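Local coordinates for protein short chain dehydrogenase (Salmonella typhi, PDB 3G1T) that probably catalyses NAD(P)-dependent oxidation or reduction, as a Rossmann-fold member of the short-chain dehydrogenase family, at residues 176-179 with 180-184. Numbering follows the deposited sequence.
Sequences GMMQ and VLADE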
loop_
_atom_site.group_PDB
_atom_site.type_symbol
_atom_site.label_atom_id
_atom_site.label_comp_id
_atom_site.label_asym_id
_atom_site.label_seq_id
_atom_site.Cartn_x
_atom_site.Cartn_y
_atom_site.Cartn_z
ATOM N N GLY A 176 0.247 3.985 -5.681
ATOM C CA GLY A 176 -0.187 2.883 -6.544
ATOM C C GLY A 176 -1.635 2.976 -7.008
ATOM O O GLY A 176 -1.964 2.849 -8.234
ATOM N N MET A 177 -2.524 3.221 -6.062
ATOM C CA MET A 177 -3.963 3.227 -6.383
ATOM C C MET A 177 -4.260 4.448 -7.257
ATOM O O MET A 177 -5.018 4.364 -8.242
ATOM C CB MET A 177 -4.748 3.173 -5.088
ATOM C CG MET A 177 -6.172 3.721 -5.094
ATOM S SD MET A 177 -7.031 3.704 -3.439
ATOM C CE MET A 177 -6.029 4.733 -2.397
ATOM N N MET A 178 -3.617 5.591 -6.969
ATOM C CA MET A 178 -3.720 6.758 -7.836
ATOM C C MET A 178 -3.210 6.443 -9.271
ATOM O O MET A 178 -3.936 6.747 -10.254
ATOM C CB MET A 178 -2.903 7.940 -7.315
ATOM C CG MET A 178 -2.760 9.180 -8.354
ATOM S SD MET A 178 -1.526 9.187 -9.593
ATOM C CE MET A 178 -0.055 9.399 -8.399
ATOM N N GLN A 179 -2.080 5.735 -9.409
ATOM C CA GLN A 179 -1.524 5.367 -10.769
ATOM C C GLN A 179 -2.436 4.426 -11.522
ATOM O O GLN A 179 -2.606 4.676 -12.721
ATOM C CB GLN A 179 -0.151 4.700 -10.679
ATOM C CG GLN A 179 0.893 5.725 -10.179
ATOM C CD GLN A 179 2.286 5.164 -10.204
ATOM O OE1 GLN A 179 2.583 4.195 -10.913
ATOM N NE2 GLN A 179 3.184 5.791 -9.434
ATOM N N VAL A 180 -3.072 3.482 -10.832
ATOM C CA VAL A 180 -4.081 2.554 -11.507
ATOM C C VAL A 180 -5.232 3.390 -12.075
ATOM O O VAL A 180 -5.612 3.241 -13.260
ATOM C CB VAL A 180 -4.570 1.455 -10.587
ATOM C CG1 VAL A 180 -5.720 0.580 -11.249
ATOM C CG2 VAL A 180 -3.368 0.532 -10.291
ATOM N N LEU A 181 -5.832 4.234 -11.204
ATOM C CA LEU A 181 -6.959 5.071 -11.595
ATOM C C LEU A 181 -6.594 6.011 -12.754
ATOM O O LEU A 181 -7.343 6.128 -13.759
ATOM C CB LEU A 181 -7.395 5.965 -10.369
ATOM C CG LEU A 181 -8.138 5.165 -9.362
ATOM C CD1 LEU A 181 -8.090 5.843 -7.970
ATOM C CD2 LEU A 181 -9.637 4.970 -9.722
ATOM N N ALA A 182 -5.409 6.631 -12.648
ATOM C CA ALA A 182 -5.001 7.600 -13.655
ATOM C C ALA A 182 -4.884 6.848 -14.974
ATOM O O ALA A 182 -5.323 7.388 -16.009
ATOM C CB ALA A 182 -3.625 8.159 -13.274
ATOM N N ASP A 183 -4.238 5.664 -14.948
ATOM C CA ASP A 183 -4.144 4.837 -16.249
ATOM C C ASP A 183 -5.494 4.457 -16.783
ATOM O O ASP A 183 -5.737 4.563 -17.994
ATOM C CB ASP A 183 -3.329 3.590 -16.007
ATOM C CG ASP A 183 -2.798 2.953 -17.350
ATOM O OD1 ASP A 183 -2.314 3.696 -18.254
ATOM O OD2 ASP A 183 -2.739 1.750 -17.434
ATOM N N GLU A 184 -6.444 4.143 -15.939
ATOM C CA GLU A 184 -7.761 3.740 -16.438
ATOM C C GLU A 184 -8.572 4.854 -17.072
ATOM O O GLU A 184 -9.499 4.545 -17.854
ATOM C CB GLU A 184 -8.610 3.133 -15.326
ATOM C CG GLU A 184 -7.925 1.766 -14.842
ATOM C CD GLU A 184 -8.734 1.012 -13.794
ATOM O OE1 GLU A 184 -9.797 1.453 -13.298
ATOM O OE2 GLU A 184 -8.325 -0.119 -13.398
#
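Leu181 lies alongside Met177, one helical turn earlier, and its side chain illustrates how a helix residue packs on the carbonyl oxygens of the preceding turn before it reaches a neighbouring side chain. CB lies against two of them, 3.5 Å from Met178 O and 3.6 Å from Met177 O. With CG beside the backbone N (chi1 -75°), the branch is turned back along the helix, and CG sits 3.4 Å from Met177 O. At the tip, CD1 passes that same oxygen and meets Met177 CG at 4.1 Å, so that the two chains run alongside each other. Met177 O also accepts the backbone N-H of Leu181 at 3.1 Å, almost straight at 173°, one of four successive i to i+4 bonds that run from Gly176 O–Val180 N to Gln179 O–Asp183 N. Within the Rossmann beta-alpha-beta unit, Met177, Met178 and Leu181 touch Phe151 of strand 147-152, while Met178, Leu181 and Ala182 reach Val192 of strand 190-196. In the second subunit, Met177 packs on Thr169 and Leu181 on Met111, and Gln179 OE1 and Asp183 OD2 accept backbone N-H groups of Gly160 and Ala162. Apolar side chains thus pack on both sheet and second subunit, while polar ends add hydrogen bonds to that subunit.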